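Local coordinates for uncharacterized protein (Kribbella flavida, PDB 4LMI), which is of unknown function but has a SnoaL-like domain of the NTF2 clan and is a putative ketosteroid isomerase, at residues W26-A30 against Y54-Q59; D64-T70 against V81-L87; P77-S82 against G94-V100. All blocks are in the same frame, centred on the assembly; numbering follows the deposited sequence.

Interaction 1: W26-A30 against Y54-Q59; sequences WEEFA and YLRFNQ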
loop_
_atom_site.group_PDB
_atom_site.type_symbol
_atom_site.label_atom_id
_atom_site.label_comp_id
_atom_site.label_asym_id
_atom_site.label_seq_id
_atom_site.Cartn_x
_atom_site.Cartn_y
_atom_site.Cartn_z
ATOM N N TRP B 26 -20.202 -12.347 8.422
ATOM C CA TRP B 26 -20.228 -11.197 9.334
ATOM C C TRP B 26 -19.930 -11.499 10.766
ATOM O O TRP B 26 -19.253 -10.709 11.425
ATOM C CB TRP B 26 -21.528 -10.407 9.199
ATOM C CG TRP B 26 -21.725 -9.839 7.813
ATOM C CD1 TRP B 26 -22.835 -9.987 6.983
ATOM C CD2 TRP B 26 -20.773 -9.027 7.034
ATOM N NE1 TRP B 26 -22.643 -9.337 5.792
ATOM C CE2 TRP B 26 -21.431 -8.741 5.755
ATOM C CE3 TRP B 26 -19.493 -8.525 7.262
ATOM C CZ2 TRP B 26 -20.821 -7.983 4.768
ATOM C CZ3 TRP B 26 -18.885 -7.766 6.253
ATOM C CH2 TRP B 26 -19.536 -7.504 5.036
ATOM N N GLU B 27 -20.426 -12.628 11.274
ATOM C CA GLU B 27 -20.137 -13.001 12.659
ATOM C C GLU B 27 -18.637 -13.249 12.860
ATOM O O GLU B 27 -18.050 -12.759 13.822
ATOM C CB GLU B 27 -20.955 -14.215 13.103
ATOM C CG GLU B 27 -20.911 -14.451 14.611
ATOM C CD GLU B 27 -21.613 -15.725 15.046
ATOM O OE1 GLU B 27 -22.036 -16.517 14.175
ATOM O OE2 GLU B 27 -21.737 -15.939 16.272
ATOM N N GLU B 28 -18.026 -13.989 11.941
ATOM C CA GLU B 28 -16.599 -14.295 12.019
ATOM C C GLU B 28 -15.736 -13.052 11.798
ATOM O O GLU B 28 -14.726 -12.864 12.480
ATOM C CB GLU B 28 -16.220 -15.409 11.032
ATOM C CG GLU B 28 -16.848 -16.765 11.343
ATOM C CD GLU B 28 -18.157 -17.023 10.604
ATOM O OE1 GLU B 28 -18.907 -16.066 10.290
ATOM O OE2 GLU B 28 -18.442 -18.207 10.344
ATOM N N PHE B 29 -16.149 -12.201 10.858
ATOM C CA PHE B 29 -15.465 -10.934 10.593
ATOM C C PHE B 29 -15.512 -10.008 11.817
ATOM O O PHE B 29 -14.478 -9.491 12.250
ATOM C CB PHE B 29 -16.086 -10.252 9.362
ATOM C CG PHE B 29 -15.432 -8.956 8.975
ATOM C CD1 PHE B 29 -14.195 -8.946 8.339
ATOM C CD2 PHE B 29 -16.078 -7.738 9.211
ATOM C CE1 PHE B 29 -13.599 -7.747 7.966
ATOM C CE2 PHE B 29 -15.488 -6.537 8.835
ATOM C CZ PHE B 29 -14.247 -6.542 8.213
ATOM N N ALA B 30 -16.703 -9.811 12.376
ATOM C CA ALA B 30 -16.854 -8.998 13.588
ATOM C C ALA B 30 -15.987 -9.506 14.750
ATOM O O ALA B 30 -15.414 -8.699 15.489
ATOM C CB ALA B 30 -18.316 -8.906 14.003
ATOM N N TYR B 54 -18.254 0.096 12.129
ATOM C CA TYR B 54 -17.448 -0.449 11.044
ATOM C C TYR B 54 -18.137 -1.658 10.411
ATOM O O TYR B 54 -18.168 -1.781 9.184
ATOM C CB TYR B 54 -16.016 -0.765 11.494
ATOM C CG TYR B 54 -15.119 -1.214 10.354
ATOM C CD1 TYR B 54 -15.007 -0.454 9.185
ATOM C CD2 TYR B 54 -14.386 -2.394 10.444
ATOM C CE1 TYR B 54 -14.198 -0.869 8.135
ATOM C CE2 TYR B 54 -13.564 -2.810 9.408
ATOM C CZ TYR B 54 -13.472 -2.046 8.258
ATOM O OH TYR B 54 -12.660 -2.469 7.232
ATOM N N LEU B 55 -18.730 -2.512 11.246
ATOM C CA LEU B 55 -19.474 -3.670 10.753
ATOM C C LEU B 55 -20.647 -3.221 9.879
ATOM O O LEU B 55 -20.831 -3.731 8.776
ATOM C CB LEU B 55 -19.955 -4.560 11.911
ATOM C CG LEU B 55 -20.727 -5.835 11.538
ATOM C CD1 LEU B 55 -19.913 -6.766 10.642
ATOM C CD2 LEU B 55 -21.208 -6.565 12.787
ATOM N N ARG B 56 -21.414 -2.252 10.371
ATOM C CA ARG B 56 -22.539 -1.679 9.623
ATOM C C ARG B 56 -22.122 -1.126 8.259
ATOM O O ARG B 56 -22.800 -1.372 7.262
ATOM C CB ARG B 56 -23.237 -0.584 10.433
ATOM C CG ARG B 56 -24.047 -1.090 11.614
ATOM C CD ARG B 56 -25.040 -0.041 12.091
ATOM N NE ARG B 56 -26.226 0.012 11.235
ATOM C CZ ARG B 56 -27.177 0.943 11.313
ATOM N NH1 ARG B 56 -27.094 1.923 12.206
ATOM N NH2 ARG B 56 -28.215 0.895 10.488
ATOM N N PHE B 57 -21.008 -0.391 8.225
ATOM C CA PHE B 57 -20.455 0.174 6.988
ATOM C C PHE B 57 -20.239 -0.912 5.938
ATOM O O PHE B 57 -20.624 -0.748 4.778
ATOM C CB PHE B 57 -19.148 0.932 7.290
ATOM C CG PHE B 57 -18.286 1.208 6.082
ATOM C CD1 PHE B 57 -18.622 2.209 5.178
ATOM C CD2 PHE B 57 -17.109 0.491 5.875
ATOM C CE1 PHE B 57 -17.817 2.471 4.078
ATOM C CE2 PHE B 57 -16.298 0.753 4.776
ATOM C CZ PHE B 57 -16.657 1.743 3.874
ATOM N N ASN B 58 -19.636 -2.022 6.358
ATOM C CA ASN B 58 -19.419 -3.156 5.469
ATOM C C ASN B 58 -20.712 -3.853 5.036
ATOM O O ASN B 58 -20.854 -4.237 3.873
ATOM C CB ASN B 58 -18.442 -4.145 6.108
ATOM C CG ASN B 58 -17.024 -3.613 6.128
ATOM O OD1 ASN B 58 -16.357 -3.559 5.091
ATOM N ND2 ASN B 58 -16.560 -3.200 7.302
ATOM N N GLN B 59 -21.651 -3.994 5.970
ATOM C CA GLN B 59 -22.938 -4.639 5.695
ATOM C C GLN B 59 -23.860 -3.794 4.806
ATOM O O GLN B 59 -24.611 -4.334 3.985
ATOM C CB GLN B 59 -23.643 -5.002 7.003
ATOM C CG GLN B 59 -22.980 -6.139 7.772
ATOM C CD GLN B 59 -23.587 -6.353 9.146
ATOM O OE1 GLN B 59 -24.043 -5.411 9.791
ATOM N NE2 GLN B 59 -23.588 -7.598 9.605
#
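Apolar packing makes up most of this contact between two short helices, whose axes run at 143° to each other. Leu55 is wedged among three side chains of 26-30: its CD1 lies 3.8 Å from Trp26 CE3 and 4.2 Å from Phe29 CD2, at the edge of the phenyl ring, while its CD2 meets Ala30 CB at 3.9 Å. Ala30 and Leu55 are also the nearest backbones, 6.6 Å between CA atoms, but the axes stay 11.0 Å apart at their closest, and large side chains fill the gap. Phe29 CZ touches Tyr54 CE2 at 4.0 Å. As in other NTF2-like folds, the helices pack against the curved sheet; here Phe29 and Asn58 also both touch Leu21 of helix 6-22. At the more exposed part of the contact, Gln59 makes a CH-pi contact over the Trp26 ring, its CG 3.6 Å from the centroid of the five-membered ring and almost on its normal. Polar groups form no hydrogen bond across the interface. Instead Asn58 ND2 turns back to Tyr54 O (2.9 Å), its CB remaining 3.7 Å from Trp26 CZ3; Asn58 OD1 bonds a HEPES molecule, probably from the crystallisation liquor, and Tyr54 OH bonds Tyr17 OH.

Interaction 2: D64-T70 against V81-L87; sequences DWQLTVT and VSVNLTL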
loop_
_atom_site.group_PDB
_atom_site.type_symbol
_atom_site.label_atom_id
_atom_site.label_comp_id
_atom_site.label_asym_id
_atom_site.label_seq_id
_atom_site.Cartn_x
_atom_site.Cartn_y
_atom_site.Cartn_z
ATOM N N ASP B 64 -22.236 -5.529 -6.017
ATOM C CA ASP B 64 -21.677 -6.876 -5.947
ATOM C C ASP B 64 -20.174 -6.852 -6.220
ATOM O O ASP B 64 -19.736 -6.905 -7.375
ATOM C CB ASP B 64 -22.404 -7.803 -6.932
ATOM C CG ASP B 64 -21.886 -9.234 -6.891
ATOM O OD1 ASP B 64 -21.559 -9.735 -5.792
ATOM O OD2 ASP B 64 -21.814 -9.863 -7.968
ATOM N N TRP B 65 -19.394 -6.763 -5.146
ATOM C CA TRP B 65 -17.940 -6.642 -5.234
ATOM C C TRP B 65 -17.239 -7.921 -4.878
ATOM O O TRP B 65 -17.796 -8.781 -4.194
ATOM C CB TRP B 65 -17.448 -5.507 -4.339
ATOM C CG TRP B 65 -17.915 -5.652 -2.915
ATOM C CD1 TRP B 65 -19.040 -5.080 -2.325
ATOM C CD2 TRP B 65 -17.290 -6.453 -1.851
ATOM N NE1 TRP B 65 -19.143 -5.454 -1.009
ATOM C CE2 TRP B 65 -18.127 -6.278 -0.662
ATOM C CE3 TRP B 65 -16.165 -7.268 -1.770
ATOM C CZ2 TRP B 65 -17.832 -6.898 0.542
ATOM C CZ3 TRP B 65 -15.875 -7.885 -0.548
ATOM C CH2 TRP B 65 -16.690 -7.702 0.577
ATOM N N GLN B 66 -15.997 -8.047 -5.334
ATOM C CA GLN B 66 -15.199 -9.241 -5.103
ATOM C C GLN B 66 -13.742 -8.837 -4.949
ATOM O O GLN B 66 -13.251 -7.983 -5.686
ATOM C CB GLN B 66 -15.356 -10.205 -6.285
ATOM C CG GLN B 66 -14.762 -11.591 -6.074
ATOM C CD GLN B 66 -15.604 -12.476 -5.168
ATOM O OE1 GLN B 66 -15.074 -13.337 -4.466
ATOM N NE2 GLN B 66 -16.919 -12.270 -5.180
ATOM N N LEU B 67 -13.053 -9.438 -3.984
ATOM C CA LEU B 67 -11.626 -9.181 -3.818
ATOM C C LEU B 67 -10.797 -10.457 -3.868
ATOM O O LEU B 67 -11.272 -11.541 -3.527
ATOM C CB LEU B 67 -11.338 -8.366 -2.543
ATOM C CG LEU B 67 -11.757 -8.873 -1.165
ATOM C CD1 LEU B 67 -10.679 -9.762 -0.561
ATOM C CD2 LEU B 67 -12.028 -7.687 -0.249
ATOM N N THR B 68 -9.562 -10.304 -4.333
ATOM C CA THR B 68 -8.577 -11.374 -4.356
ATOM C C THR B 68 -7.276 -10.788 -3.833
ATOM O O THR B 68 -6.777 -9.797 -4.372
ATOM C CB THR B 68 -8.361 -11.913 -5.784
ATOM O OG1 THR B 68 -9.615 -12.332 -6.327
ATOM C CG2 THR B 68 -7.397 -13.095 -5.783
ATOM N N VAL B 69 -6.741 -11.389 -2.774
ATOM C CA VAL B 69 -5.474 -10.947 -2.201
ATOM C C VAL B 69 -4.332 -11.234 -3.186
ATOM O O VAL B 69 -4.223 -12.346 -3.711
ATOM C CB VAL B 69 -5.204 -11.626 -0.841
ATOM C CG1 VAL B 69 -3.791 -11.327 -0.358
ATOM C CG2 VAL B 69 -6.235 -11.181 0.196
ATOM N N THR B 70 -3.503 -10.225 -3.444
ATOM C CA THR B 70 -2.375 -10.359 -4.380
ATOM C C THR B 70 -1.019 -10.334 -3.678
ATOM O O THR B 70 -0.057 -10.958 -4.139
ATOM C CB THR B 70 -2.410 -9.281 -5.482
ATOM O OG1 THR B 70 -2.603 -7.988 -4.888
ATOM C CG2 THR B 70 -3.545 -9.562 -6.449
ATOM N N VAL B 81 -1.572 -5.412 2.815
ATOM C CA VAL B 81 -2.216 -6.361 1.921
ATOM C C VAL B 81 -2.684 -5.609 0.687
ATOM O O VAL B 81 -3.337 -4.568 0.797
ATOM C CB VAL B 81 -3.426 -7.039 2.604
ATOM C CG1 VAL B 81 -4.056 -8.085 1.693
ATOM C CG2 VAL B 81 -3.030 -7.660 3.945
ATOM N N SER B 82 -2.326 -6.110 -0.489
ATOM C CA SER B 82 -2.921 -5.587 -1.708
ATOM C C SER B 82 -3.960 -6.575 -2.204
ATOM O O SER B 82 -3.801 -7.789 -2.047
ATOM C CB SER B 82 -1.877 -5.282 -2.787
ATOM O OG SER B 82 -1.182 -6.450 -3.169
ATOM N N VAL B 83 -5.036 -6.037 -2.768
ATOM C CA VAL B 83 -6.111 -6.841 -3.328
ATOM C C VAL B 83 -6.488 -6.330 -4.715
ATOM O O VAL B 83 -6.403 -5.123 -4.993
ATOM C CB VAL B 83 -7.375 -6.861 -2.421
ATOM C CG1 VAL B 83 -7.060 -7.439 -1.046
ATOM C CG2 VAL B 83 -7.985 -5.465 -2.286
ATOM N N ASN B 84 -6.870 -7.255 -5.592
ATOM C CA ASN B 84 -7.608 -6.888 -6.789
ATOM C C ASN B 84 -9.088 -6.870 -6.459
ATOM O O ASN B 84 -9.642 -7.863 -5.999
ATOM C CB ASN B 84 -7.314 -7.840 -7.952
ATOM C CG ASN B 84 -5.972 -7.565 -8.605
ATOM O OD1 ASN B 84 -5.409 -6.469 -8.480
ATOM N ND2 ASN B 84 -5.450 -8.558 -9.310
ATOM N N LEU B 85 -9.711 -5.718 -6.669
ATOM C CA LEU B 85 -11.127 -5.548 -6.404
ATOM C C LEU B 85 -11.892 -5.372 -7.709
ATOM O O LEU B 85 -11.495 -4.583 -8.568
ATOM C CB LEU B 85 -11.355 -4.334 -5.501
ATOM C CG LEU B 85 -12.796 -3.961 -5.140
ATOM C CD1 LEU B 85 -13.413 -4.966 -4.183
ATOM C CD2 LEU B 85 -12.861 -2.563 -4.548
ATOM N N THR B 86 -12.973 -6.132 -7.850
ATOM C CA THR B 86 -13.972 -5.877 -8.870
ATOM C C THR B 86 -15.124 -5.222 -8.126
ATOM O O THR B 86 -15.798 -5.865 -7.322
ATOM C CB THR B 86 -14.424 -7.174 -9.568
ATOM O OG1 THR B 86 -13.274 -7.880 -10.053
ATOM C CG2 THR B 86 -15.343 -6.866 -10.737
ATOM N N LEU B 87 -15.303 -3.924 -8.365
ATOM C CA LEU B 87 -16.342 -3.139 -7.706
ATOM C C LEU B 87 -17.362 -2.722 -8.750
ATOM O O LEU B 87 -17.165 -1.729 -9.463
ATOM C CB LEU B 87 -15.733 -1.912 -7.013
ATOM C CG LEU B 87 -16.623 -0.981 -6.177
ATOM C CD1 LEU B 87 -17.012 -1.630 -4.854
ATOM C CD2 LEU B 87 -15.925 0.349 -5.930
HETATM O O HOH W 1 -11.299 -9.925 -7.359
HETATM O O HOH W 2 -3.447 -6.099 -6.402
#
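Thr70 and Asn84 have the most surface buried here, 70 and 61 Å². Thr70 N donates to Ser82 O at 2.8 Å, and its p rotamer brings OG1 to within 2.7 Å of Ser82 OG, which donates to it; OG1 in turn donates to water 2 (2.6 Å), and that water donates to Asn84 OD1 (2.9 Å). The Thr70 methyl CG2 rests 3.6 Å from Asn84 ND2. The amide of Asn84 is held further by the C-terminal tail, ND2 bonding Leu133 O and OD1 bonding Arg135 N. Its backbone pairs with Thr68: Asn84 N to Thr68 O is 2.8 Å and Thr68 N to Asn84 O 3.0 Å. Strands 65-75 and 78-87 form an antiparallel beta hairpin at one end of the curved NTF2-like sheet, and Gln66 with Thr86 is the next hydrogen-bonded pair along it. Val83, with 48 Å² covered, lies on the other face with Leu67, Val69 and Leu85. Its CG1 is 4.0 Å from Val69 CG2 and its CB 4.2 Å from Leu67 CB, and it packs beyond the hairpin on Trp112. Farther along this face, Trp65 CB meets Leu87 CD1 at 3.9 Å, while the indole makes a cation-pi contact with Arg24.

Interaction 3: P77-S82 against G94-V100; sequences PSAAVS and GVVFLEV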
loop_
_atom_site.group_PDB
_atom_site.type_symbol
_atom_site.label_atom_id
_atom_site.label_comp_id
_atom_site.label_asym_id
_atom_site.label_seq_id
_atom_site.Cartn_x
_atom_site.Cartn_y
_atom_site.Cartn_z
ATOM N N PRO B 77 3.142 -6.532 14.642
ATOM C CA PRO B 77 1.693 -6.339 14.737
ATOM C C PRO B 77 1.078 -5.787 13.443
ATOM O O PRO B 77 -0.131 -5.544 13.393
ATOM C CB PRO B 77 1.565 -5.301 15.859
ATOM C CG PRO B 77 2.794 -4.459 15.701
ATOM C CD PRO B 77 3.883 -5.387 15.207
ATOM N N SER B 78 1.900 -5.600 12.409
ATOM C CA SER B 78 1.482 -4.867 11.217
ATOM C C SER B 78 1.362 -5.764 9.998
ATOM O O SER B 78 2.182 -6.665 9.800
ATOM C CB SER B 78 2.481 -3.740 10.910
ATOM O OG SER B 78 2.695 -2.924 12.050
ATOM N N ALA B 79 0.343 -5.504 9.180
ATOM C CA ALA B 79 0.195 -6.170 7.886
ATOM C C ALA B 79 -0.031 -5.140 6.786
ATOM O O ALA B 79 -0.608 -4.077 7.027
ATOM C CB ALA B 79 -0.960 -7.169 7.918
ATOM N N ALA B 80 0.454 -5.445 5.586
ATOM C CA ALA B 80 0.103 -4.675 4.392
ATOM C C ALA B 80 -0.389 -5.670 3.359
ATOM O O ALA B 80 0.285 -6.665 3.071
ATOM C CB ALA B 80 1.297 -3.903 3.865
ATOM N N VAL B 81 -1.572 -5.412 2.815
ATOM C CA VAL B 81 -2.216 -6.361 1.921
ATOM C C VAL B 81 -2.684 -5.609 0.687
ATOM O O VAL B 81 -3.337 -4.568 0.797
ATOM C CB VAL B 81 -3.426 -7.039 2.604
ATOM C CG1 VAL B 81 -4.056 -8.085 1.693
ATOM C CG2 VAL B 81 -3.030 -7.660 3.945
ATOM N N SER B 82 -2.326 -6.110 -0.489
ATOM C CA SER B 82 -2.921 -5.587 -1.708
ATOM C C SER B 82 -3.960 -6.575 -2.204
ATOM O O SER B 82 -3.801 -7.789 -2.047
ATOM C CB SER B 82 -1.877 -5.282 -2.787
ATOM O OG SER B 82 -1.182 -6.450 -3.169
ATOM N N GLY B 94 -6.756 -2.365 -4.113
ATOM C CA GLY B 94 -6.733 -1.864 -2.749
ATOM C C GLY B 94 -5.399 -2.180 -2.121
ATOM O O GLY B 94 -4.807 -3.217 -2.405
ATOM N N VAL B 95 -4.912 -1.262 -1.297
ATOM C CA VAL B 95 -3.751 -1.519 -0.470
ATOM C C VAL B 95 -4.193 -1.149 0.930
ATOM O O VAL B 95 -4.586 -0.010 1.183
ATOM C CB VAL B 95 -2.511 -0.699 -0.872
ATOM C CG1 VAL B 95 -1.347 -1.055 0.040
ATOM C CG2 VAL B 95 -2.133 -0.951 -2.327
ATOM N N VAL B 96 -4.139 -2.128 1.823
ATOM C CA VAL B 96 -4.704 -1.999 3.161
ATOM C C VAL B 96 -3.629 -2.252 4.212
ATOM O O VAL B 96 -2.939 -3.273 4.163
ATOM C CB VAL B 96 -5.862 -3.003 3.371
ATOM C CG1 VAL B 96 -6.432 -2.887 4.779
ATOM C CG2 VAL B 96 -6.963 -2.785 2.339
ATOM N N PHE B 97 -3.494 -1.327 5.160
ATOM C CA PHE B 97 -2.601 -1.528 6.296
ATOM C C PHE B 97 -3.413 -1.906 7.516
ATOM O O PHE B 97 -4.387 -1.229 7.854
ATOM C CB PHE B 97 -1.764 -0.282 6.581
ATOM C CG PHE B 97 -0.772 0.036 5.495
ATOM C CD1 PHE B 97 0.476 -0.585 5.467
ATOM C CD2 PHE B 97 -1.088 0.947 4.492
ATOM C CE1 PHE B 97 1.388 -0.296 4.464
ATOM C CE2 PHE B 97 -0.178 1.242 3.484
ATOM C CZ PHE B 97 1.061 0.619 3.468
ATOM N N LEU B 98 -3.007 -2.996 8.160
ATOM C CA LEU B 98 -3.654 -3.455 9.377
ATOM C C LEU B 98 -2.706 -3.359 10.560
ATOM O O LEU B 98 -1.495 -3.534 10.413
ATOM C CB LEU B 98 -4.117 -4.909 9.231
ATOM C CG LEU B 98 -5.026 -5.292 8.057
ATOM C CD1 LEU B 98 -5.254 -6.799 8.069
ATOM C CD2 LEU B 98 -6.350 -4.554 8.122
ATOM N N GLU B 99 -3.261 -3.063 11.731
ATOM C CA GLU B 99 -2.508 -3.154 12.975
ATOM C C GLU B 99 -3.287 -4.064 13.909
ATOM O O GLU B 99 -4.514 -3.955 14.014
ATOM C CB GLU B 99 -2.294 -1.773 13.605
ATOM C CG GLU B 99 -1.624 -0.758 12.684
ATOM C CD GLU B 99 -0.202 -1.137 12.309
ATOM O OE1 GLU B 99 0.403 -1.986 12.995
ATOM O OE2 GLU B 99 0.319 -0.577 11.326
ATOM N N VAL B 100 -2.567 -4.969 14.563
ATOM C CA VAL B 100 -3.155 -5.984 15.434
ATOM C C VAL B 100 -2.750 -5.717 16.882
ATOM O O VAL B 100 -1.579 -5.468 17.166
ATOM C CB VAL B 100 -2.660 -7.393 15.031
ATOM C CG1 VAL B 100 -3.230 -8.472 15.953
ATOM C CG2 VAL B 100 -2.991 -7.675 13.571
#
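Strands 78-87 and 90-101 form an antiparallel beta hairpin within the curved sheet of the NTF2-like fold, and the two segments run at 166° to each other. Two hydrogen-bonded pairs join them: Ala79 N to Leu98 O is 3.0 Å and Leu98 N to Ala79 O 2.9 Å, Val81 N to Val96 O 2.9 Å and Val96 N to Val81 O 2.8 Å. Val100 N extends the series to Pro77 O at 2.8 Å. Side chains alternate between the faces. On one, Val81 and Val96 both adopt chi1 t and pack against Phe18 of helix 6-22, while Leu98, in the mt rotamer, reaches Val108 of strand 104-111. The small Ala79 opposite it leaves a CB-CB distance of 4.1 Å to Leu98. The other face carries Ser78, Ala80, Ser82, Val95, Phe97 and Glu99 and meets the second subunit: Ala80 and Val95 each pack on their own counterparts there, and Phe97 makes a cation-pi contact with Arg71 of that subunit. Phe97 has chi1 m, and its CE1 comes 3.7 Å from Ala80 CB. Ser82, in the p rotamer, directs its hydroxyl to Thr70 and Arg71 on the preceding strand. At the far end Glu99, in the conformer given here, one of two modelled, is m at both chi1 and chi2, which brings its carboxylate to Ser78. Ser78, also m, meets it there, OG donating to Glu99 OE1 at 2.7 Å.

In the fold
Interaction 1 closes before the other two open, whereas interactions 2 and 3 alternate along the chain and share Val81 and Ser82 on strand 78-87. This strand lies between 65-75 and 90-101 in the sheet, so the two contacts join three neighbouring strands; their centres are about 14 Å apart, and Val83 N and Gly94 O, 2.9 Å apart, probably form a hydrogen bond between them. The helix pair of interaction 1 lies apart, its centre about 17 Å from that of interaction 2 and 18 Å from that of interaction 3. Helix 51-59 is followed, after a short connection, by strand 65-75. Helix packing and sheet pairing thus build one SnoaL-like domain; residues of all three reach the second subunit, interaction 3 with the most.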